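Putative beta-glucosidase (Bifidobacterium adolescentis, PDB 5WAB) hydrolyses beta-glucosidic bonds as a family 3 glycoside hydrolase and probably also releases terminal arabinopyranosyl units from ginsenoside Rb2. Local coordinates at residues Y40-G45 / V102-G107; G149-H154 / P193-C198; L326-N331 / D482-K487. All coordinates share one frame; numbering follows the deposited sequence.

Contact 1: Y40-G45 / V102-G107; sequences YMITDG and VAVILG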
ATOM      1  N   TYR A  40     -22.333  16.626   3.770  1.00 23.29           N
ATOM      2  CA  TYR A  40     -22.237  15.176   3.815  1.00 23.61           C
ATOM      3  C   TYR A  40     -21.154  14.728   4.793  1.00 25.34           C
ATOM      4  O   TYR A  40     -20.181  15.437   5.055  1.00 25.14           O
ATOM      5  CB  TYR A  40     -21.928  14.622   2.425  1.00 23.45           C
ATOM      6  CG  TYR A  40     -23.020  14.822   1.391  1.00 22.73           C
ATOM      7  CD1 TYR A  40     -24.355  14.615   1.709  1.00 22.54           C
ATOM      8  CD2 TYR A  40     -22.707  15.210   0.089  1.00 20.52           C
ATOM      9  CE1 TYR A  40     -25.347  14.786   0.767  1.00 21.69           C
ATOM     10  CE2 TYR A  40     -23.692  15.383  -0.860  1.00 22.11           C
ATOM     11  CZ  TYR A  40     -25.013  15.171  -0.515  1.00 22.36           C
ATOM     12  OH  TYR A  40     -26.008  15.347  -1.448  1.00 22.08           O
ATOM     13  N   MET A  41     -21.318  13.508   5.307  1.00 28.24           N
ATOM     14  CA  MET A  41     -20.389  12.954   6.281  1.00 29.26           C
ATOM     15  C   MET A  41     -19.137  12.417   5.598  1.00 28.67           C
ATOM     16  O   MET A  41     -19.203  11.797   4.533  1.00 28.09           O
ATOM     17  CB  MET A  41     -21.045  11.832   7.092  1.00 30.20           C
ATOM     18  CG  MET A  41     -20.103  11.170   8.099  1.00 31.07           C
ATOM     19  SD  MET A  41     -20.798   9.772   9.016  1.00 32.57           S
ATOM     20  CE  MET A  41     -22.038  10.585  10.024  1.00 33.06           C
ATOM     21  N   ILE A  42     -17.996  12.673   6.225  1.00 29.88           N
ATOM     22  CA  ILE A  42     -16.694  12.168   5.814  1.00 30.04           C
ATOM     23  C   ILE A  42     -16.173  11.314   6.963  1.00 31.11           C
ATOM     24  O   ILE A  42     -16.232  11.741   8.122  1.00 32.39           O
ATOM     25  CB  ILE A  42     -15.734  13.333   5.485  1.00 28.85           C
ATOM     26  CG1 ILE A  42     -15.684  13.582   3.982  1.00 27.63           C
ATOM     27  CG2 ILE A  42     -14.347  13.107   6.027  1.00 29.59           C
ATOM     28  CD1 ILE A  42     -17.014  13.941   3.391  1.00 28.10           C
ATOM     29  N   THR A  43     -15.696  10.103   6.656  1.00 30.77           N
ATOM     30  CA  THR A  43     -15.203   9.223   7.714  1.00 30.26           C
ATOM     31  C   THR A  43     -14.162   8.252   7.168  1.00 29.61           C
ATOM     32  O   THR A  43     -14.053   8.026   5.960  1.00 29.78           O
ATOM     33  CB  THR A  43     -16.336   8.440   8.394  1.00 31.25           C
ATOM     34  OG1 THR A  43     -15.795   7.664   9.469  1.00 33.84           O
ATOM     35  CG2 THR A  43     -17.012   7.500   7.414  1.00 30.59           C
ATOM     36  N   ASP A  44     -13.411   7.665   8.096  1.00 31.13           N
ATOM     37  CA  ASP A  44     -12.275   6.808   7.777  1.00 33.15           C
ATOM     38  C   ASP A  44     -12.691   5.505   7.109  1.00 32.78           C
ATOM     39  O   ASP A  44     -13.851   5.082   7.142  1.00 30.75           O
ATOM     40  CB  ASP A  44     -11.478   6.476   9.036  1.00 32.25           C
ATOM     41  CG  ASP A  44     -10.426   7.497   9.329  1.00 34.18           C
ATOM     42  OD1 ASP A  44      -9.761   7.935   8.369  1.00 33.96           O
ATOM     43  OD2 ASP A  44     -10.276   7.884  10.506  1.00 36.81           O
ATOM     44  N   GLY A  45     -11.697   4.859   6.508  1.00 32.43           N
ATOM     45  CA  GLY A  45     -11.856   3.519   6.018  1.00 34.06           C
ATOM     46  C   GLY A  45     -10.984   3.136   4.844  1.00 34.45           C
ATOM     47  O   GLY A  45     -11.478   2.917   3.737  1.00 34.71           O
ATOM     48  N   VAL A 102     -22.531   8.176   3.730  1.00 24.24           N
ATOM     49  CA  VAL A 102     -21.145   8.639   3.794  1.00 23.50           C
ATOM     50  C   VAL A 102     -20.697   8.972   2.378  1.00 23.85           C
ATOM     51  O   VAL A 102     -20.608   8.080   1.525  1.00 24.29           O
ATOM     52  CB  VAL A 102     -20.219   7.584   4.422  1.00 22.40           C
ATOM     53  CG1 VAL A 102     -18.771   8.038   4.325  1.00 21.86           C
ATOM     54  CG2 VAL A 102     -20.600   7.322   5.868  1.00 21.46           C
ATOM     55  N   ALA A 103     -20.374  10.247   2.132  1.00 23.76           N
ATOM     56  CA  ALA A 103     -20.060  10.679   0.772  1.00 24.21           C
ATOM     57  C   ALA A 103     -18.607  10.431   0.395  1.00 24.29           C
ATOM     58  O   ALA A 103     -18.310  10.223  -0.788  1.00 26.07           O
ATOM     59  CB  ALA A 103     -20.388  12.162   0.586  1.00 23.44           C
ATOM     60  N   VAL A 104     -17.690  10.482   1.356  1.00 23.07           N
ATOM     61  CA  VAL A 104     -16.274  10.257   1.097  1.00 22.79           C
ATOM     62  C   VAL A 104     -15.741   9.303   2.153  1.00 23.93           C
ATOM     63  O   VAL A 104     -15.974   9.504   3.350  1.00 28.06           O
ATOM     64  CB  VAL A 104     -15.468  11.569   1.107  1.00 22.48           C
ATOM     65  CG1 VAL A 104     -14.025  11.307   0.725  1.00 17.29           C
ATOM     66  CG2 VAL A 104     -16.102  12.603   0.190  1.00 23.12           C
ATOM     67  N   ILE A 105     -15.042   8.258   1.712  1.00 21.42           N
ATOM     68  CA  ILE A 105     -14.359   7.334   2.609  1.00 19.30           C
ATOM     69  C   ILE A 105     -12.869   7.643   2.549  1.00 19.46           C
ATOM     70  O   ILE A 105     -12.298   7.775   1.460  1.00 19.47           O
ATOM     71  CB  ILE A 105     -14.671   5.871   2.238  1.00 20.30           C
ATOM     72  CG1 ILE A 105     -14.061   4.904   3.250  1.00 20.53           C
ATOM     73  CG2 ILE A 105     -14.238   5.536   0.809  1.00 17.83           C
ATOM     74  CD1 ILE A 105     -14.688   3.536   3.203  1.00 20.07           C
ATOM     75  N   LEU A 106     -12.242   7.788   3.720  1.00 21.72           N
ATOM     76  CA  LEU A 106     -10.916   8.408   3.825  1.00 22.37           C
ATOM     77  C   LEU A 106      -9.823   7.368   3.590  1.00 23.03           C
ATOM     78  O   LEU A 106      -9.170   6.874   4.509  1.00 24.86           O
ATOM     79  CB  LEU A 106     -10.758   9.096   5.176  1.00 22.86           C
ATOM     80  CG  LEU A 106     -11.762  10.218   5.437  1.00 23.28           C
ATOM     81  CD1 LEU A 106     -11.570  10.831   6.819  1.00 22.92           C
ATOM     82  CD2 LEU A 106     -11.653  11.280   4.352  1.00 23.59           C
ATOM     83  N   GLY A 107      -9.599   7.067   2.322  1.00 23.95           N
ATOM     84  CA  GLY A 107      -8.571   6.140   1.922  1.00 25.31           C
ATOM     85  C   GLY A 107      -8.512   6.075   0.415  1.00 26.59           C
ATOM     86  O   GLY A 107      -9.296   6.729  -0.281  1.00 29.78           O
TER
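The one ring here, that of Tyr40, meets the segment 102-107 through CB and the near part of the ring, CG and CD2, which Ala103 CB touches obliquely. Ala103 CB sits 3.4 Å from Tyr40 CB. Chi1 of -66° puts the ring beside the backbone N, and it runs off to helix 271-292. The flat carboxylate of Asp44 sends OD1 to within 3.5 Å of Leu106 CB. OD1 also bonds a glycerol, probably from the crystallisation liquor. Strands 41-44 and 104-106 run parallel as neighbours in the sheet of the TIM-barrel-like N-terminal domain. Ala103 N donates to Met41 O at 3.1 Å, nearly along the C=O axis. Leu106 N reaches Thr43 O at 2.9 Å, in the carbonyl plane; Thr43 N to Val104 O is weak. On one face, Ile42 lies alongside Val104, with Ile42 CG1 3.5 Å from Val104 CB. The Ile42 and Leu106 side chains cross at about a right angle, with Ile42 CG2 3.7 Å from Leu106 CD2. An alanine at Ile42 would probably loosen this face, since the carbons touching Val104 and Leu106 would be gone. On the other face, Thr43 CG2 meets Val102 CG1 at 3.6 Å, while Thr43 OG1 is hydrogen-bonded to Arg50 O.

Contact 2: G149-H154 / P193-C198; sequences GTSLKH and PWTIMC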
ATOM      1  N   GLY A 149     -17.055   9.182  -2.952  1.00 18.59           N
ATOM      2  CA  GLY A 149     -15.702   9.683  -3.046  1.00 16.78           C
ATOM      3  C   GLY A 149     -14.718   8.934  -2.162  1.00 16.69           C
ATOM      4  O   GLY A 149     -15.078   8.320  -1.161  1.00 18.13           O
ATOM      5  N   THR A 150     -13.449   8.993  -2.552  1.00 16.51           N
ATOM      6  CA  THR A 150     -12.329   8.481  -1.769  1.00 19.69           C
ATOM      7  C   THR A 150     -11.424   9.640  -1.380  1.00 20.31           C
ATOM      8  O   THR A 150     -11.665  10.792  -1.741  1.00 21.76           O
ATOM      9  CB  THR A 150     -11.520   7.431  -2.538  1.00 16.26           C
ATOM     10  OG1 THR A 150     -10.877   8.045  -3.659  1.00 16.14           O
ATOM     11  CG2 THR A 150     -12.406   6.315  -3.020  1.00 16.29           C
ATOM     12  N   SER A 151     -10.358   9.321  -0.651  1.00 20.96           N
ATOM     13  CA  SER A 151      -9.385  10.326  -0.217  1.00 20.92           C
ATOM     14  C   SER A 151      -7.984   9.705  -0.264  1.00 21.35           C
ATOM     15  O   SER A 151      -7.521   9.108   0.712  1.00 21.77           O
ATOM     16  CB  SER A 151      -9.742  10.847   1.170  1.00 23.03           C
ATOM     17  OG  SER A 151      -9.038  12.036   1.469  1.00 26.11           O
ATOM     18  N   LEU A 152      -7.326   9.831  -1.417  1.00 20.02           N
ATOM     19  CA  LEU A 152      -5.927   9.442  -1.543  1.00 19.51           C
ATOM     20  C   LEU A 152      -5.113  10.139  -0.464  1.00 20.86           C
ATOM     21  O   LEU A 152      -5.048  11.368  -0.428  1.00 21.78           O
ATOM     22  CB  LEU A 152      -5.417   9.814  -2.936  1.00 18.41           C
ATOM     23  CG  LEU A 152      -4.104   9.195  -3.408  1.00 17.13           C
ATOM     24  CD1 LEU A 152      -4.197   7.681  -3.350  1.00 16.13           C
ATOM     25  CD2 LEU A 152      -3.793   9.668  -4.822  1.00 16.95           C
ATOM     26  N   LYS A 153      -4.514   9.356   0.431  1.00 25.18           N
ATOM     27  CA  LYS A 153      -4.210   9.826   1.777  1.00 29.55           C
ATOM     28  C   LYS A 153      -2.726  10.089   1.999  1.00 33.22           C
ATOM     29  O   LYS A 153      -1.870   9.274   1.629  1.00 30.51           O
ATOM     30  CB  LYS A 153      -4.722   8.819   2.814  1.00 28.88           C
ATOM     31  CG  LYS A 153      -5.521   9.471   3.920  1.00 29.36           C
ATOM     32  CD  LYS A 153      -6.348   8.462   4.704  1.00 29.57           C
ATOM     33  CE  LYS A 153      -5.502   7.491   5.480  1.00 29.12           C
ATOM     34  NZ  LYS A 153      -6.361   6.689   6.391  1.00 29.50           N
ATOM     35  N   HIS A 154      -2.458  11.237   2.636  1.00 37.72           N
ATOM     36  CA  HIS A 154      -1.175  11.680   3.187  1.00 30.23           C
ATOM     37  C   HIS A 154      -0.174  12.034   2.102  1.00 26.30           C
ATOM     38  O   HIS A 154       0.905  11.442   2.008  1.00 25.67           O
ATOM     39  CB  HIS A 154      -0.612  10.639   4.145  1.00 26.17           C
ATOM     40  CG  HIS A 154      -1.606  10.174   5.156  1.00 24.57           C
ATOM     41  ND1 HIS A 154      -1.586   8.905   5.692  1.00 24.60           N
ATOM     42  CD2 HIS A 154      -2.666  10.804   5.715  1.00 24.23           C
ATOM     43  CE1 HIS A 154      -2.586   8.777   6.546  1.00 24.89           C
ATOM     44  NE2 HIS A 154      -3.260   9.914   6.576  1.00 24.81           N
ATOM     45  N   PRO A 193      -9.184  10.798  -7.945  1.00 20.78           N
ATOM     46  CA  PRO A 193      -9.829  10.770  -6.633  1.00 19.63           C
ATOM     47  C   PRO A 193     -10.525  12.093  -6.377  1.00 18.41           C
ATOM     48  O   PRO A 193      -9.963  13.167  -6.601  1.00 19.23           O
ATOM     49  CB  PRO A 193      -8.663  10.536  -5.665  1.00 18.94           C
ATOM     50  CG  PRO A 193      -7.499  10.125  -6.525  1.00 18.10           C
ATOM     51  CD  PRO A 193      -7.717  10.776  -7.845  1.00 18.43           C
ATOM     52  N   TRP A 194     -11.769  12.011  -5.921  1.00 17.98           N
ATOM     53  CA  TRP A 194     -12.513  13.239  -5.707  1.00 19.33           C
ATOM     54  C   TRP A 194     -11.936  14.051  -4.553  1.00 19.40           C
ATOM     55  O   TRP A 194     -12.242  15.243  -4.439  1.00 21.24           O
ATOM     56  CB  TRP A 194     -14.001  12.906  -5.504  1.00 18.15           C
ATOM     57  CG  TRP A 194     -14.604  12.212  -6.713  1.00 17.32           C
ATOM     58  CD1 TRP A 194     -14.038  12.089  -7.955  1.00 16.67           C
ATOM     59  CD2 TRP A 194     -15.881  11.555  -6.797  1.00 19.44           C
ATOM     60  NE1 TRP A 194     -14.875  11.396  -8.799  1.00 17.09           N
ATOM     61  CE2 TRP A 194     -16.013  11.059  -8.115  1.00 18.96           C
ATOM     62  CE3 TRP A 194     -16.924  11.341  -5.889  1.00 17.21           C
ATOM     63  CZ2 TRP A 194     -17.147  10.364  -8.542  1.00 17.72           C
ATOM     64  CZ3 TRP A 194     -18.044  10.657  -6.314  1.00 17.92           C
ATOM     65  CH2 TRP A 194     -18.146  10.172  -7.628  1.00 18.06           C
ATOM     66  N   THR A 195     -11.076  13.447  -3.738  1.00 19.31           N
ATOM     67  CA  THR A 195     -10.516  14.085  -2.557  1.00 20.48           C
ATOM     68  C   THR A 195      -9.111  13.532  -2.327  1.00 19.58           C
ATOM     69  O   THR A 195      -8.842  12.358  -2.605  1.00 19.06           O
ATOM     70  CB  THR A 195     -11.426  13.847  -1.341  1.00 23.21           C
ATOM     71  OG1 THR A 195     -12.630  14.612  -1.494  1.00 25.55           O
ATOM     72  CG2 THR A 195     -10.754  14.254  -0.052  1.00 26.32           C
ATOM     73  N   ILE A 196      -8.209  14.399  -1.872  1.00 17.27           N
ATOM     74  CA  ILE A 196      -6.865  14.015  -1.460  1.00 14.44           C
ATOM     75  C   ILE A 196      -6.629  14.583  -0.069  1.00 15.75           C
ATOM     76  O   ILE A 196      -7.051  15.705   0.227  1.00 14.81           O
ATOM     77  CB  ILE A 196      -5.802  14.529  -2.452  1.00 14.91           C
ATOM     78  CG1 ILE A 196      -5.863  13.729  -3.754  1.00 14.69           C
ATOM     79  CG2 ILE A 196      -4.399  14.465  -1.840  1.00 15.21           C
ATOM     80  CD1 ILE A 196      -4.792  14.104  -4.737  1.00 12.63           C
ATOM     81  N   MET A 197      -5.976  13.805   0.794  1.00 15.95           N
ATOM     82  CA  MET A 197      -5.609  14.256   2.132  1.00 16.26           C
ATOM     83  C   MET A 197      -4.109  14.505   2.183  1.00 17.24           C
ATOM     84  O   MET A 197      -3.318  13.607   1.877  1.00 17.75           O
ATOM     85  CB  MET A 197      -5.997  13.233   3.196  1.00 15.08           C
ATOM     86  CG  MET A 197      -5.642  13.682   4.610  1.00 17.67           C
ATOM     87  SD  MET A 197      -6.189  12.542   5.895  1.00 20.71           S
ATOM     88  CE  MET A 197      -7.823  12.118   5.298  1.00 20.42           C
ATOM     89  N   CYS A 198      -3.723  15.711   2.580  1.00 18.91           N
ATOM     90  CA  CYS A 198      -2.314  16.021   2.726  1.00 20.13           C
ATOM     91  C   CYS A 198      -1.795  15.471   4.051  1.00 20.58           C
ATOM     92  O   CYS A 198      -2.560  15.165   4.968  1.00 21.56           O
ATOM     93  CB  CYS A 198      -2.079  17.531   2.654  1.00 21.73           C
ATOM     94  SG  CYS A 198      -2.361  18.391   4.220  1.00 24.11           S
TER
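Strands 149-153 and 195-198 are parallel neighbours in the sheet of the TIM-barrel-like N-terminal domain. Their short axes cross at -30°. Met197 and Lys153 lie side by side on one face and point the same way. Met197 CG is anti to the backbone N (chi1 -179°), and the chain bends only at its last torsion. This brings Met197 SD to 3.7 Å from Lys153 CG. The same sulfur approaches the His154 ring at its edge, 4.8 Å from the centroid, in a Met-aromatic contact. Lys153 CG lies over one face of that ring, toward its rim. The imidazole is thus packed on a face and at its edge, and its ND1 is hydrogen-bonded to Tyr124 OH. Lys153 NZ leads away to a salt bridge with Glu123. His154 NE2 and, weakly, Lys153 NZ also bond a glycerol, probably from the crystallisation liquor, though such molecules often mark pockets. On the sheet face of Lys153 and Met197, Ser151 OG meets Thr195 CG2. The other face is apolar: Leu152 CD2 lies 4.1 Å from Pro193 CG, and Leu152 CB meets Ile196 CG1. Helix 182-190 packs on both Leu152 and Ile196. Between the strands, Leu152 N to Thr195 O is a weak bond. Met197 N is 2.9 Å from Leu152 O in a fairly straight bond (164°), with the donor above the carbonyl plane.

Contact 3: L326-N331 / D482-K487; sequences LPVAAN and DVIFGK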
ATOM      1  N   LEU A 326       2.388 -28.341   3.915  1.00 31.75           N
ATOM      2  CA  LEU A 326       1.130 -27.749   3.483  1.00 29.79           C
ATOM      3  C   LEU A 326       0.841 -28.156   2.043  1.00 29.99           C
ATOM      4  O   LEU A 326       1.750 -28.137   1.199  1.00 28.47           O
ATOM      5  CB  LEU A 326       1.173 -26.224   3.583  1.00 26.93           C
ATOM      6  CG  LEU A 326       1.164 -25.637   4.995  1.00 25.45           C
ATOM      7  CD1 LEU A 326       1.586 -24.179   4.952  1.00 23.37           C
ATOM      8  CD2 LEU A 326      -0.200 -25.776   5.651  1.00 26.04           C
ATOM      9  N   PRO A 327      -0.409 -28.520   1.711  1.00 29.81           N
ATOM     10  CA  PRO A 327      -1.589 -28.570   2.581  1.00 29.23           C
ATOM     11  C   PRO A 327      -1.647 -29.750   3.547  1.00 30.70           C
ATOM     12  O   PRO A 327      -1.006 -30.783   3.334  1.00 29.96           O
ATOM     13  CB  PRO A 327      -2.755 -28.673   1.588  1.00 29.30           C
ATOM     14  CG  PRO A 327      -2.159 -28.568   0.219  1.00 28.77           C
ATOM     15  CD  PRO A 327      -0.735 -28.943   0.341  1.00 29.36           C
ATOM     16  N   VAL A 328      -2.443 -29.576   4.597  1.00 32.70           N
ATOM     17  CA  VAL A 328      -2.691 -30.599   5.606  1.00 36.41           C
ATOM     18  C   VAL A 328      -3.844 -31.471   5.120  1.00 40.58           C
ATOM     19  O   VAL A 328      -4.798 -30.975   4.509  1.00 41.08           O
ATOM     20  CB  VAL A 328      -2.981 -29.948   6.971  1.00 35.60           C
ATOM     21  CG1 VAL A 328      -3.365 -30.984   8.001  1.00 37.39           C
ATOM     22  CG2 VAL A 328      -1.766 -29.162   7.429  1.00 34.41           C
ATOM     23  N   ALA A 329      -3.761 -32.776   5.395  1.00 44.15           N
ATOM     24  CA  ALA A 329      -4.705 -33.774   4.896  1.00 48.44           C
ATOM     25  C   ALA A 329      -6.117 -33.668   5.465  1.00 50.51           C
ATOM     26  O   ALA A 329      -6.929 -34.554   5.171  1.00 53.00           O
ATOM     27  CB  ALA A 329      -4.157 -35.173   5.173  1.00 51.40           C
ATOM     28  N   ALA A 330      -6.431 -32.657   6.272  1.00 50.85           N
ATOM     29  CA  ALA A 330      -7.778 -32.432   6.806  1.00 53.82           C
ATOM     30  C   ALA A 330      -8.304 -33.545   7.715  1.00 56.56           C
ATOM     31  O   ALA A 330      -9.124 -33.275   8.601  1.00 58.03           O
ATOM     32  CB  ALA A 330      -8.768 -32.203   5.659  1.00 54.60           C
ATOM     33  N   ASN A 331      -7.885 -34.794   7.496  1.00 56.72           N
ATOM     34  CA  ASN A 331      -8.257 -35.899   8.376  1.00 58.85           C
ATOM     35  C   ASN A 331      -7.198 -36.161   9.440  1.00 58.15           C
ATOM     36  O   ASN A 331      -7.345 -37.093  10.237  1.00 60.23           O
ATOM     37  CB  ASN A 331      -8.532 -37.178   7.566  1.00 60.52           C
ATOM     38  CG  ASN A 331      -7.324 -37.670   6.801  1.00 60.22           C
ATOM     39  OD1 ASN A 331      -6.253 -37.065   6.833  1.00 57.89           O
ATOM     40  ND2 ASN A 331      -7.493 -38.784   6.105  1.00 62.53           N
ATOM     41  N   ASP A 482      -9.163 -22.578   4.259  1.00 36.39           N
ATOM     42  CA  ASP A 482      -9.142 -22.932   2.841  1.00 38.15           C
ATOM     43  C   ASP A 482      -7.718 -23.086   2.316  1.00 37.30           C
ATOM     44  O   ASP A 482      -7.449 -23.965   1.489  1.00 38.82           O
ATOM     45  CB  ASP A 482      -9.896 -21.875   2.035  1.00 39.66           C
ATOM     46  CG  ASP A 482     -11.388 -21.908   2.282  1.00 42.39           C
ATOM     47  OD1 ASP A 482     -11.854 -22.811   3.010  1.00 44.18           O
ATOM     48  OD2 ASP A 482     -12.095 -21.024   1.754  1.00 42.93           O
ATOM     49  N   VAL A 483      -6.793 -22.254   2.785  1.00 35.32           N
ATOM     50  CA  VAL A 483      -5.423 -22.328   2.295  1.00 34.60           C
ATOM     51  C   VAL A 483      -4.670 -23.467   2.971  1.00 35.99           C
ATOM     52  O   VAL A 483      -4.032 -24.291   2.307  1.00 37.65           O
ATOM     53  CB  VAL A 483      -4.708 -20.981   2.503  1.00 31.64           C
ATOM     54  CG1 VAL A 483      -3.223 -21.124   2.211  1.00 30.95           C
ATOM     55  CG2 VAL A 483      -5.332 -19.905   1.619  1.00 30.21           C
ATOM     56  N   ILE A 484      -4.753 -23.535   4.300  1.00 36.05           N
ATOM     57  CA  ILE A 484      -3.989 -24.519   5.061  1.00 36.24           C
ATOM     58  C   ILE A 484      -4.432 -25.934   4.710  1.00 38.85           C
ATOM     59  O   ILE A 484      -3.614 -26.861   4.652  1.00 41.74           O
ATOM     60  CB  ILE A 484      -4.125 -24.232   6.568  1.00 35.75           C
ATOM     61  CG1 ILE A 484      -3.414 -22.923   6.919  1.00 35.26           C
ATOM     62  CG2 ILE A 484      -3.603 -25.393   7.402  1.00 36.53           C
ATOM     63  CD1 ILE A 484      -3.645 -22.455   8.341  1.00 30.29           C
ATOM     64  N   PHE A 485      -5.722 -26.120   4.440  1.00 38.93           N
ATOM     65  CA  PHE A 485      -6.256 -27.438   4.134  1.00 39.44           C
ATOM     66  C   PHE A 485      -6.463 -27.653   2.645  1.00 38.56           C
ATOM     67  O   PHE A 485      -7.104 -28.632   2.251  1.00 38.60           O
ATOM     68  CB  PHE A 485      -7.551 -27.674   4.906  1.00 40.76           C
ATOM     69  CG  PHE A 485      -7.339 -27.786   6.382  1.00 41.30           C
ATOM     70  CD1 PHE A 485      -6.964 -28.991   6.949  1.00 42.52           C
ATOM     71  CD2 PHE A 485      -7.471 -26.681   7.197  1.00 40.77           C
ATOM     72  CE1 PHE A 485      -6.749 -29.098   8.306  1.00 42.58           C
ATOM     73  CE2 PHE A 485      -7.256 -26.778   8.554  1.00 40.98           C
ATOM     74  CZ  PHE A 485      -6.896 -27.990   9.111  1.00 41.83           C
ATOM     75  N   GLY A 486      -5.947 -26.753   1.813  1.00 37.54           N
ATOM     76  CA  GLY A 486      -5.834 -27.027   0.400  1.00 37.45           C
ATOM     77  C   GLY A 486      -7.081 -26.809  -0.415  1.00 37.53           C
ATOM     78  O   GLY A 486      -7.115 -27.223  -1.577  1.00 37.11           O
ATOM     79  N   LYS A 487      -8.121 -26.201   0.158  1.00 38.93           N
ATOM     80  CA  LYS A 487      -9.265 -25.821  -0.662  1.00 40.85           C
ATOM     81  C   LYS A 487      -8.856 -24.825  -1.737  1.00 39.33           C
ATOM     82  O   LYS A 487      -9.424 -24.832  -2.835  1.00 39.62           O
ATOM     83  CB  LYS A 487     -10.383 -25.242   0.208  1.00 42.74           C
ATOM     84  CG  LYS A 487     -10.973 -26.234   1.213  1.00 45.53           C
ATOM     85  CD  LYS A 487     -11.428 -27.521   0.521  1.00 47.66           C
ATOM     86  CE  LYS A 487     -12.120 -28.482   1.484  1.00 49.36           C
ATOM     87  NZ  LYS A 487     -11.263 -28.835   2.651  1.00 50.27           N
TER
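From CB, the Phe485 side chain turns beside its own backbone N, with CG anti to the carbonyl carbon (chi1 -68°). Chi2 of -84° then sets the ring so that its CD1-CE1 side meets the segment 326-331. Phe485 CD1 lies 3.5 Å from Ala330 CA and 3.9 Å from Ala330 CB. One atom further out, Phe485 CE1 still touches Ala330 CA and also meets Val328 CG1 at 3.9 Å. Ala330 N sits at the ring edge, in its plane. One face of the ring takes Ile484 CG2, offset toward the rim. Leu366 of helix 362-368 also touches the phenyl group. The setting is the C-terminal end of helix 476-484 in the family 3 C-terminal domain. There the chain leaves helical geometry at Phe485 and goes on through Gly486, whose phi is positive. The facing segment is the loop that leads from strand 317-321 to strand 334-337. Ile484 O, at the helix end, accepts a nearly straight hydrogen bond from Val328 N at 3.0 Å, with the donor almost along the C=O axis. The same oxygen takes a CA-H...O contact from Pro327, which follows a cis peptide bond. Val328 and Ile484 lie side by side, while Leu326 crosses Ile484 obliquely, with Leu326 CD2 3.8 Å from Ile484 CG2. Gly486 leaves room for the proline ring: Pro327 CB approaches Gly486 CA to 3.7 Å, and a CB on this glycine would clash with Pro327 CB.

From the N terminus, contact 1 comes first and joins strands 41-44 and 102-106 across an excursion that includes helix 83-99. Contact 2 opens after contact 1 has closed. It joins strands 149-155 and 195-198 across helices 173-180 and 182-190. The two do not nest, but they touch: strands 102-106 and 149-155 are neighbours, with probable hydrogen bonds from Gly149 N to Ala103 O and from Ser151 N to Gly107 O. Together they align four successive strands of one parallel sheet. Contact 3 follows in series and closes the longest loop of the three, tying the loop between strands 317-321 and 334-337 to the end of helix 476-484 in the C-terminal domain. Its centre lies about 39 Å from that of contact 1.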